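Hydrazine synthase beta subunit (Candidatus Kuenenia stuttgartiensis, PDB 5C2V) forms part of the hydrazine synthase complex, which condenses nitric oxide with ammonium, and may modulate passage of the hydroxylamine intermediate between the gamma and alpha active sites. Local coordinates at residues H35-V40 / A67-C72; V113-C118 / A122-D127. One frame throughout, in Å; residues are numbered along the deposited sequence.

Contact 1 (H35-V40 / A67-C72); sequences HSVTFV and AFLYVC
V37 and L69 meet where two neighbouring blades of a beta-propeller face each other. Strand 36-40 is part of the third strand of one blade and strand 68-72 part of the second strand of the next, so they belong to separate four-stranded sheets. Their axes come no closer than 9.3 Å, and no hydrogen bond crosses the gap; the two strands touch through apolar side chains. V37, the most extensively covered residue, points toward the other blade and uses both of its branches. With CG1 anti to the backbone N (chi1 173°), that methyl reaches L69 CD2 at 3.8 Å, while CG2 is left for V71. The two valines extend toward each other tip to tip, V37 CG2 lying 3.8 Å from V71 CG2 and only slightly farther from V71 CG1. Beta-branched residues suit both places, since they are at ease in extended strands and present two methyls close to the backbone. The longer L69 branches only beyond CG, so one methyl, CD2, meets both V37 and F39; F28 and V82 from flanking strands pack on it too. F39 approaches L69 from the opposite direction: its ring, set edge-to-face against F28, brings CE1 obliquely to within 4.0 Å of L69 CD2.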
ATOM      1  N   HIS B  35      44.543  17.858 -44.666  1.00 78.59           N
ATOM      2  CA  HIS B  35      44.193  18.557 -45.902  1.00 73.94           C
ATOM      3  C   HIS B  35      44.112  17.597 -47.087  1.00 83.53           C
ATOM      4  O   HIS B  35      44.503  17.937 -48.204  1.00 62.26           O
ATOM      5  CB  HIS B  35      45.200  19.673 -46.190  1.00 68.68           C
ATOM      6  CG  HIS B  35      45.452  20.571 -45.019  1.00 96.70           C
ATOM      7  ND1 HIS B  35      44.640  21.644 -44.716  1.00 92.04           N
ATOM      8  CD2 HIS B  35      46.419  20.554 -44.075  1.00 97.58           C
ATOM      9  CE1 HIS B  35      45.099  22.249 -43.637  1.00 95.68           C
ATOM     10  NE2 HIS B  35      46.180  21.609 -43.226  1.00 91.96           N
ATOM     11  N   SER B  36      43.600  16.398 -46.828  1.00 85.56           N
ATOM     12  CA  SER B  36      43.492  15.363 -47.850  1.00 64.88           C
ATOM     13  C   SER B  36      42.369  14.384 -47.524  1.00 74.62           C
ATOM     14  O   SER B  36      41.680  14.528 -46.516  1.00 84.56           O
ATOM     15  CB  SER B  36      44.818  14.613 -47.991  1.00 73.99           C
ATOM     16  OG  SER B  36      45.199  14.018 -46.762  1.00 55.44           O
ATOM     17  N   VAL B  37      42.191  13.387 -48.385  1.00 74.58           N
ATOM     18  CA  VAL B  37      41.168  12.366 -48.184  1.00 56.63           C
ATOM     19  C   VAL B  37      41.767  10.967 -48.300  1.00 60.19           C
ATOM     20  O   VAL B  37      42.404  10.637 -49.299  1.00 67.86           O
ATOM     21  CB  VAL B  37      40.012  12.509 -49.196  1.00 46.17           C
ATOM     22  CG1 VAL B  37      39.049  11.338 -49.074  1.00 50.37           C
ATOM     23  CG2 VAL B  37      39.282  13.828 -48.993  1.00 46.34           C
ATOM     24  N   THR B  38      41.558  10.151 -47.273  1.00 55.29           N
ATOM     25  CA  THR B  38      42.089   8.794 -47.243  1.00 54.95           C
ATOM     26  C   THR B  38      41.111   7.793 -47.852  1.00 67.27           C
ATOM     27  O   THR B  38      39.927   7.774 -47.507  1.00 62.81           O
ATOM     28  CB  THR B  38      42.422   8.358 -45.802  1.00 46.83           C
ATOM     29  OG1 THR B  38      43.326   9.299 -45.211  1.00 68.51           O
ATOM     30  CG2 THR B  38      43.056   6.974 -45.791  1.00 52.15           C
ATOM     31  N   PHE B  39      41.617   6.967 -48.765  1.00 64.94           N
ATOM     32  CA  PHE B  39      40.823   5.906 -49.375  1.00 63.38           C
ATOM     33  C   PHE B  39      41.082   4.583 -48.664  1.00 68.95           C
ATOM     34  O   PHE B  39      42.234   4.207 -48.447  1.00 69.27           O
ATOM     35  CB  PHE B  39      41.143   5.759 -50.867  1.00 54.83           C
ATOM     36  CG  PHE B  39      40.625   6.882 -51.728  1.00 60.35           C
ATOM     37  CD1 PHE B  39      40.049   8.012 -51.169  1.00 70.33           C
ATOM     38  CD2 PHE B  39      40.708   6.796 -53.109  1.00 57.02           C
ATOM     39  CE1 PHE B  39      39.578   9.037 -51.970  1.00 71.62           C
ATOM     40  CE2 PHE B  39      40.237   7.815 -53.913  1.00 57.88           C
ATOM     41  CZ  PHE B  39      39.670   8.937 -53.344  1.00 66.84           C
ATOM     42  N   VAL B  40      40.015   3.878 -48.298  1.00 66.56           N
ATOM     43  CA  VAL B  40      40.158   2.581 -47.640  1.00 69.40           C
ATOM     44  C   VAL B  40      39.317   1.511 -48.333  1.00 79.72           C
ATOM     45  O   VAL B  40      38.144   1.729 -48.622  1.00 78.39           O
ATOM     46  CB  VAL B  40      39.756   2.655 -46.150  1.00 60.49           C
ATOM     47  CG1 VAL B  40      39.879   1.288 -45.493  1.00 70.92           C
ATOM     48  CG2 VAL B  40      40.612   3.675 -45.414  1.00 65.02           C
ATOM     49  N   ALA B  67      32.112   7.122 -59.410  1.00 88.65           N
ATOM     50  CA  ALA B  67      33.286   7.531 -60.176  1.00 90.26           C
ATOM     51  C   ALA B  67      33.895   8.843 -59.677  1.00 76.26           C
ATOM     52  O   ALA B  67      34.983   9.227 -60.108  1.00 70.97           O
ATOM     53  CB  ALA B  67      32.931   7.651 -61.650  1.00 85.18           C
ATOM     54  N   PHE B  68      33.202   9.526 -58.771  1.00 85.37           N
ATOM     55  CA  PHE B  68      33.647  10.842 -58.317  1.00 76.59           C
ATOM     56  C   PHE B  68      33.381  11.079 -56.833  1.00 83.32           C
ATOM     57  O   PHE B  68      32.434  10.538 -56.264  1.00 70.84           O
ATOM     58  CB  PHE B  68      32.970  11.946 -59.135  1.00 69.96           C
ATOM     59  CG  PHE B  68      33.248  11.872 -60.611  1.00 83.53           C
ATOM     60  CD1 PHE B  68      34.394  12.441 -61.144  1.00 76.60           C
ATOM     61  CD2 PHE B  68      32.358  11.243 -61.467  1.00 94.28           C
ATOM     62  CE1 PHE B  68      34.650  12.377 -62.501  1.00 78.52           C
ATOM     63  CE2 PHE B  68      32.610  11.176 -62.825  1.00 86.56           C
ATOM     64  CZ  PHE B  68      33.757  11.744 -63.343  1.00 78.12           C
ATOM     65  N   LEU B  69      34.228  11.898 -56.217  1.00 83.29           N
ATOM     66  CA  LEU B  69      34.069  12.263 -54.814  1.00 68.38           C
ATOM     67  C   LEU B  69      34.109  13.777 -54.635  1.00 59.61           C
ATOM     68  O   LEU B  69      35.127  14.414 -54.910  1.00 79.02           O
ATOM     69  CB  LEU B  69      35.155  11.605 -53.961  1.00 58.42           C
ATOM     70  CG  LEU B  69      35.124  11.919 -52.465  1.00 60.00           C
ATOM     71  CD1 LEU B  69      33.874  11.342 -51.818  1.00 63.56           C
ATOM     72  CD2 LEU B  69      36.378  11.400 -51.779  1.00 53.72           C
ATOM     73  N   TYR B  70      33.005  14.350 -54.171  1.00 61.17           N
ATOM     74  CA  TYR B  70      32.936  15.788 -53.937  1.00 59.01           C
ATOM     75  C   TYR B  70      33.282  16.103 -52.487  1.00 65.19           C
ATOM     76  O   TYR B  70      32.531  15.766 -51.574  1.00 69.20           O
ATOM     77  CB  TYR B  70      31.546  16.327 -54.279  1.00 60.03           C
ATOM     78  CG  TYR B  70      31.268  16.454 -55.761  1.00 72.39           C
ATOM     79  CD1 TYR B  70      31.204  15.331 -56.577  1.00 65.29           C
ATOM     80  CD2 TYR B  70      31.058  17.698 -56.342  1.00 69.93           C
ATOM     81  CE1 TYR B  70      30.947  15.445 -57.931  1.00 75.35           C
ATOM     82  CE2 TYR B  70      30.800  17.821 -57.695  1.00 56.38           C
ATOM     83  CZ  TYR B  70      30.746  16.692 -58.484  1.00 73.25           C
ATOM     84  OH  TYR B  70      30.489  16.809 -59.831  1.00 69.72           O
ATOM     85  N   VAL B  71      34.416  16.767 -52.287  1.00 65.28           N
ATOM     86  CA  VAL B  71      34.928  17.032 -50.948  1.00 65.75           C
ATOM     87  C   VAL B  71      34.717  18.492 -50.562  1.00 66.86           C
ATOM     88  O   VAL B  71      34.913  19.389 -51.380  1.00 60.39           O
ATOM     89  CB  VAL B  71      36.428  16.685 -50.852  1.00 54.55           C
ATOM     90  CG1 VAL B  71      36.928  16.853 -49.432  1.00 63.44           C
ATOM     91  CG2 VAL B  71      36.675  15.266 -51.339  1.00 53.33           C
ATOM     92  N   CYS B  72      34.315  18.733 -49.318  1.00 66.86           N
ATOM     93  CA  CYS B  72      34.111  20.098 -48.847  1.00 74.83           C
ATOM     94  C   CYS B  72      35.347  20.639 -48.148  1.00 69.28           C
ATOM     95  O   CYS B  72      35.680  20.203 -47.051  1.00 61.39           O
ATOM     96  CB  CYS B  72      32.919  20.164 -47.891  1.00 61.89           C
ATOM     97  SG  CYS B  72      31.312  20.276 -48.691  1.00 57.23           S
TER

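Contact 2 (V113-C118 / A122-D127); sequences VACSGC and AIDVID
V113 and D124 exchange two backbone hydrogen bonds, V113 N to D124 O and D124 N to V113 O, both 2.9 Å long, as an antiparallel hydrogen-bonded pair. A single bond from C115 N to A122 O, at 3.0 Å, lies nearer the turn of this beta hairpin, formed by the second and third strands of a propeller blade. Next to the V113-D124 pair, A114 and I123 make a non-hydrogen-bonded pair, and I123 CA lies 3.2 Å from V113 O in a CA-H...O contact. On the face shared by V113, C115 and D124, the aspartate carboxylate is buried. A chi1 of -67° turns it away from its own carbonyl carbon and places OD2 in close contact with C115 SG, at 3.4 Å. Its hydrogen bonds, however, go outside the hairpin, OD1 to S136 OG and OD2 to G96 N. Cysteine suits its place by being small enough to fit beside A122 CB, 4.2 Å from SG, as well as the carboxylate. Farther along, V113 CG2 packs on I126 CD1 at 3.9 Å. The backbone thus fixes the strand pairing, while D124, with hydrogen-bond partners on both oxygens and a long, weak ion pair from K133 to OD2, is probably ionised despite its burial.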
ATOM      1  N   VAL B 113      25.484  21.930 -51.420  1.00 58.24           N
ATOM      2  CA  VAL B 113      26.537  22.262 -50.470  1.00 76.12           C
ATOM      3  C   VAL B 113      26.056  23.251 -49.413  1.00 65.27           C
ATOM      4  O   VAL B 113      25.666  24.369 -49.739  1.00 54.42           O
ATOM      5  CB  VAL B 113      27.758  22.866 -51.189  1.00 58.36           C
ATOM      6  CG1 VAL B 113      28.949  22.891 -50.266  1.00 59.86           C
ATOM      7  CG2 VAL B 113      28.081  22.079 -52.449  1.00 62.52           C
ATOM      8  N   ALA B 114      26.094  22.850 -48.148  1.00 53.88           N
ATOM      9  CA  ALA B 114      25.649  23.734 -47.074  1.00 70.09           C
ATOM     10  C   ALA B 114      26.778  24.652 -46.617  1.00 52.78           C
ATOM     11  O   ALA B 114      27.825  24.176 -46.179  1.00 56.51           O
ATOM     12  CB  ALA B 114      25.118  22.923 -45.904  1.00 70.65           C
ATOM     13  N   CYS B 115      26.571  25.963 -46.717  1.00 52.89           N
ATOM     14  CA  CYS B 115      27.606  26.904 -46.290  1.00 64.88           C
ATOM     15  C   CYS B 115      27.367  27.348 -44.849  1.00 56.25           C
ATOM     16  O   CYS B 115      26.411  28.064 -44.561  1.00 53.23           O
ATOM     17  CB  CYS B 115      27.656  28.108 -47.231  1.00 73.12           C
ATOM     18  SG  CYS B 115      27.857  27.663 -48.974  1.00 58.34           S
ATOM     19  N   SER B 116      28.262  26.932 -43.956  1.00 44.15           N
ATOM     20  CA  SER B 116      28.018  27.004 -42.515  1.00 55.42           C
ATOM     21  C   SER B 116      28.552  28.252 -41.818  1.00 51.76           C
ATOM     22  O   SER B 116      28.494  28.337 -40.591  1.00 61.44           O
ATOM     23  CB  SER B 116      28.604  25.770 -41.829  1.00 66.85           C
ATOM     24  OG  SER B 116      29.998  25.678 -42.048  1.00 63.40           O
ATOM     25  N   GLY B 117      29.095  29.195 -42.585  1.00 65.73           N
ATOM     26  CA  GLY B 117      29.598  30.435 -42.018  1.00 51.22           C
ATOM     27  C   GLY B 117      28.563  31.089 -41.121  1.00 54.27           C
ATOM     28  O   GLY B 117      27.383  31.147 -41.468  1.00 56.29           O
ATOM     29  N   CYS B 118      29.009  31.566 -39.963  1.00 49.96           N
ATOM     30  CA  CYS B 118      28.110  32.046 -38.917  1.00 53.78           C
ATOM     31  C   CYS B 118      27.170  33.153 -39.389  1.00 62.77           C
ATOM     32  O   CYS B 118      26.014  33.205 -38.979  1.00 68.75           O
ATOM     33  CB  CYS B 118      28.918  32.530 -37.712  1.00 62.00           C
ATOM     34  SG  CYS B 118      29.733  31.204 -36.788  1.00 56.90           S
ATOM     35  N   ALA B 122      23.461  30.048 -46.886  1.00 65.69           N
ATOM     36  CA  ALA B 122      23.397  29.566 -48.260  1.00 59.37           C
ATOM     37  C   ALA B 122      23.438  28.045 -48.380  1.00 55.26           C
ATOM     38  O   ALA B 122      24.122  27.360 -47.607  1.00 62.27           O
ATOM     39  CB  ALA B 122      24.525  30.177 -49.077  1.00 73.92           C
ATOM     40  N   ILE B 123      22.734  27.532 -49.382  1.00 52.24           N
ATOM     41  CA  ILE B 123      23.009  26.204 -49.907  1.00 60.75           C
ATOM     42  C   ILE B 123      23.330  26.346 -51.390  1.00 68.11           C
ATOM     43  O   ILE B 123      22.450  26.653 -52.192  1.00 70.67           O
ATOM     44  CB  ILE B 123      21.825  25.243 -49.713  1.00 62.33           C
ATOM     45  CG1 ILE B 123      21.408  25.203 -48.241  1.00 65.36           C
ATOM     46  CG2 ILE B 123      22.185  23.848 -50.205  1.00 51.76           C
ATOM     47  CD1 ILE B 123      20.151  24.407 -47.991  1.00 67.92           C
ATOM     48  N   ASP B 124      24.583  26.107 -51.759  1.00 60.21           N
ATOM     49  CA  ASP B 124      25.007  26.283 -53.141  1.00 73.32           C
ATOM     50  C   ASP B 124      24.759  25.017 -53.948  1.00 75.24           C
ATOM     51  O   ASP B 124      25.108  23.916 -53.518  1.00 72.44           O
ATOM     52  CB  ASP B 124      26.484  26.676 -53.209  1.00 65.46           C
ATOM     53  CG  ASP B 124      26.748  28.051 -52.626  1.00 62.50           C
ATOM     54  OD1 ASP B 124      25.790  28.842 -52.507  1.00 67.75           O
ATOM     55  OD2 ASP B 124      27.915  28.343 -52.292  1.00 64.24           O
ATOM     56  N   VAL B 125      24.145  25.180 -55.114  1.00 69.19           N
ATOM     57  CA  VAL B 125      23.871  24.051 -55.992  1.00 80.14           C
ATOM     58  C   VAL B 125      24.953  23.940 -57.064  1.00 66.98           C
ATOM     59  O   VAL B 125      25.486  24.944 -57.541  1.00 69.72           O
ATOM     60  CB  VAL B 125      22.474  24.161 -56.644  1.00 67.09           C
ATOM     61  CG1 VAL B 125      21.416  24.391 -55.579  1.00 65.52           C
ATOM     62  CG2 VAL B 125      22.436  25.282 -57.657  1.00 70.78           C
ATOM     63  N   ILE B 126      25.299  22.706 -57.411  1.00 63.50           N
ATOM     64  CA  ILE B 126      26.369  22.438 -58.361  1.00 72.71           C
ATOM     65  C   ILE B 126      25.952  21.390 -59.389  1.00 86.47           C
ATOM     66  O   ILE B 126      25.590  20.272 -59.030  1.00 90.51           O
ATOM     67  CB  ILE B 126      27.647  21.953 -57.644  1.00 63.75           C
ATOM     68  CG1 ILE B 126      28.247  23.076 -56.797  1.00 72.09           C
ATOM     69  CG2 ILE B 126      28.664  21.441 -58.649  1.00 73.51           C
ATOM     70  CD1 ILE B 126      29.468  22.657 -56.006  1.00 56.65           C
ATOM     71  N   ASP B 127      26.003  21.752 -60.666  1.00 74.08           N
ATOM     72  CA  ASP B 127      25.730  20.792 -61.728  1.00 84.23           C
ATOM     73  C   ASP B 127      26.928  19.862 -61.897  1.00 72.96           C
ATOM     74  O   ASP B 127      28.071  20.313 -61.887  1.00 73.24           O
ATOM     75  CB  ASP B 127      25.418  21.505 -63.043  1.00 85.03           C
ATOM     76  CG  ASP B 127      25.065  20.540 -64.157  1.00 84.32           C
ATOM     77  OD1 ASP B 127      23.907  20.073 -64.196  1.00 83.64           O
ATOM     78  OD2 ASP B 127      25.947  20.239 -64.987  1.00 79.94           O
TER

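In the fold
Both contacts are buried in the propeller, yet they share no strand and differ in what they join. Contact 1 joins the first two blades of the chain through hydrocarbon side chains; contact 2 lies within the third blade, where backbone bonding sets the register and a carboxylate is accommodated. Contact 2 buries more surface, 306 Å² against 131 Å², as expected for paired strands rather than facing sheets. Their centres are about 18 Å apart, but they meet at the next blade interface, where C72 SG packs 3.9 Å from V113 CG1. Contact 2 also lies near the bound calcium: beyond its strand, G117 makes a backbone hydrogen bond with D97, a residue of the metal site.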